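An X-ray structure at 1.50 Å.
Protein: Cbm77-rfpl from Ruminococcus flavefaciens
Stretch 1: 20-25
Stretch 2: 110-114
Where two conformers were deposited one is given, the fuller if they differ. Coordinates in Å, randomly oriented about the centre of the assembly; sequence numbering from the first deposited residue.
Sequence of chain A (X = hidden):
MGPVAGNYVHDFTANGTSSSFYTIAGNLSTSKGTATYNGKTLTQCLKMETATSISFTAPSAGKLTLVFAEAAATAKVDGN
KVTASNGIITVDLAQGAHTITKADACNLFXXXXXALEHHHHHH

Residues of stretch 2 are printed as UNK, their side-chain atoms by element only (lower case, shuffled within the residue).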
# COMPACT_ATOMS: atom_id res chain seq x y z
N SER A 20 0.13 -13.77 0.08
CA SER A 20 -0.94 -14.52 -0.59
C SER A 20 -2.06 -13.59 -1.07
O SER A 20 -2.66 -13.84 -2.08
CB SER A 20 -1.51 -15.64 0.29
OG SER A 20 -1.80 -15.15 1.57
N PHE A 21 -2.30 -12.49 -0.34
CA PHE A 21 -3.40 -11.59 -0.64
C PHE A 21 -3.00 -10.58 -1.75
O PHE A 21 -3.79 -10.34 -2.68
CB PHE A 21 -3.83 -10.84 0.62
CG PHE A 21 -5.02 -9.93 0.43
CD1 PHE A 21 -6.30 -10.45 0.55
CD2 PHE A 21 -4.85 -8.58 0.21
CE1 PHE A 21 -7.40 -9.64 0.41
CE2 PHE A 21 -5.96 -7.75 0.08
CZ PHE A 21 -7.22 -8.28 0.17
N TYR A 22 -1.82 -10.00 -1.63
CA TYR A 22 -1.31 -9.05 -2.61
C TYR A 22 -0.40 -9.75 -3.59
O TYR A 22 0.43 -10.55 -3.21
CB TYR A 22 -0.57 -7.92 -1.94
CG TYR A 22 -1.37 -7.14 -0.91
CD1 TYR A 22 -2.23 -6.10 -1.31
CD2 TYR A 22 -1.31 -7.41 0.47
CE1 TYR A 22 -2.96 -5.38 -0.39
CE2 TYR A 22 -2.03 -6.69 1.38
CZ TYR A 22 -2.87 -5.66 0.96
OH TYR A 22 -3.59 -4.91 1.84
N THR A 23 -0.56 -9.45 -4.86
CA THR A 23 0.38 -9.88 -5.90
C THR A 23 1.26 -8.69 -6.22
O THR A 23 0.79 -7.71 -6.82
CB THR A 23 -0.35 -10.41 -7.12
OG1 THR A 23 -1.15 -11.54 -6.73
CG2 THR A 23 0.63 -10.81 -8.18
N ILE A 24 2.51 -8.74 -5.78
CA ILE A 24 3.43 -7.62 -5.83
C ILE A 24 4.46 -7.84 -6.90
O ILE A 24 5.22 -8.81 -6.85
CB ILE A 24 4.12 -7.44 -4.42
CG1 ILE A 24 3.06 -7.20 -3.34
CG2 ILE A 24 5.10 -6.27 -4.45
CD1 ILE A 24 3.53 -7.44 -1.92
N ALA A 25 4.50 -6.92 -7.88
CA ALA A 25 5.51 -6.89 -8.91
C ALA A 25 6.34 -5.62 -8.77
O ALA A 25 5.87 -4.50 -9.02
CB ALA A 25 4.88 -6.94 -10.27
N UNK A 110 4.37 0.10 3.85
CA UNK A 110 3.34 -0.67 4.55
C UNK A 110 2.03 -0.51 3.83
O UNK A 110 1.74 0.58 3.31
c UNK A 110 2.36 -1.05 6.94
c UNK A 110 2.84 -2.23 7.48
c UNK A 110 0.71 -2.54 8.60
o UNK A 110 -0.17 -3.23 9.41
c UNK A 110 1.06 -0.65 7.25
c UNK A 110 2.03 -2.98 8.31
c UNK A 110 3.23 -0.18 6.01
c UNK A 110 0.23 -1.40 8.05
N UNK A 111 1.22 -1.55 3.84
CA UNK A 111 -0.12 -1.41 3.35
C UNK A 111 -1.10 -2.31 4.06
O UNK A 111 -0.73 -3.35 4.62
c UNK A 111 -0.18 -1.56 1.83
c UNK A 111 0.96 -4.57 -0.52
c UNK A 111 0.19 -2.90 1.29
s UNK A 111 0.16 -2.98 -0.52
N UNK A 112 -2.35 -1.83 4.13
CA UNK A 112 -3.43 -2.53 4.77
C UNK A 112 -4.71 -2.36 3.99
O UNK A 112 -4.96 -1.28 3.48
c UNK A 112 -5.05 -2.35 6.68
c UNK A 112 -5.26 -2.21 8.15
c UNK A 112 -3.65 -2.03 6.20
o UNK A 112 -6.22 -2.86 8.59
o UNK A 112 -4.49 -1.48 8.82
N UNK A 113 -5.50 -3.42 3.91
CA UNK A 113 -6.84 -3.34 3.37
C UNK A 113 -7.77 -3.81 4.47
O UNK A 113 -7.68 -4.96 4.91
c UNK A 113 -9.43 -4.88 1.67
c UNK A 113 -10.01 -2.43 0.55
c UNK A 113 -7.05 -4.18 2.09
c UNK A 113 -10.74 -4.60 1.24
c UNK A 113 -10.99 -3.35 0.63
o UNK A 113 -12.26 -3.04 0.20
c UNK A 113 -8.74 -2.70 0.99
c UNK A 113 -8.41 -3.95 1.54
N UNK A 114 -8.66 -2.91 4.92
CA UNK A 114 -9.66 -3.18 5.97
C UNK A 114 -10.97 -3.43 5.28
O UNK A 114 -11.58 -2.49 4.78
c UNK A 114 -9.75 -2.01 6.93

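Position 110 is the first of the hidden positions, in a strand already under way, with eight side-chain atoms: one carbon leading from CA to a ring of six carbons, and an oxygen carried on the ring. A six-membered carbon ring bearing one oxygen is the phenol of tyrosine, so the residue is Y110. Its side chain is out of reach of the other stretch and covers none of it. Y110 is nonetheless buried, so its ring packs elsewhere in the structure.

Position 111 carries three carbons and one sulfur in an unbranched chain, with the sulfur third in line and the last carbon beyond it. A sulfur bonded to carbon on both sides is a thioether, and this is methionine, M111. CA-to-CB points toward stretch 1, and chi1 near +60° (p) followed by t for chi2 and chi3 sends an extended chain across to Y22. There the terminal methyl lies over one face of the tyrosine ring: CE of M111 is 3.5 Å from CG of Y22 and 3.6 Å from the centroid of the Y22 ring, only 17° off the normal, a CH-pi contact. SD of M111 lies over the face as well, 4.2 Å from the centroid of the Y22 ring. The same CE of M111 touches CD1 of I24 at 4.1 Å. Methionine suits this place because its slender chain is long enough to cross the gap, while its polarizable sulfur and methyl both pack well against an aromatic face.

Position 112 has three side-chain carbons in a row, the third carrying two oxygens: a carboxylate two carbons removed from CA, hence glutamate, E112. CA-to-CB points away from stretch 1, and its contact runs through the backbone, where C of E112 lies 3.5 Å from OH of Y22. Pointing away keeps the charged group out of this largely apolar contact.

Position 113 again shows one carbon and a six-carbon ring bearing one oxygen, which makes it tyrosine, Y113. Its CA-to-CB bond points toward stretch 1, but the end of the side chain leads away, so the near part makes the contact. CB of Y113 lies 4.2 Å from CE2 of F21 and 3.5 Å from OH of Y22. OH of Y22 also comes within 3.2 Å of N of Y113, yet the angle is too poor for a hydrogen bond. The phenol oxygen of Y113 is hydrogen-bonded elsewhere in the structure, so the residue can offer carbon here while its polar end is satisfied.

Position 114 has a single side-chain carbon and is alanine, A114. It is out of reach of stretch 1.

The contact thus works through side chains, with no hydrogen bond between the stretches. The CA atoms of Y22 and M111 are 9.8 Å apart, as are those of F21 and Y113, and side chains fill the space between. Positions 111 and 113 both point toward stretch 1, whereas 112 points away, the alternation expected of a strand. Y22 is central: M111 covers a face of its ring, and its hydroxyl reaches the backbone beyond.

Stretch 2 110-114: YMEYA
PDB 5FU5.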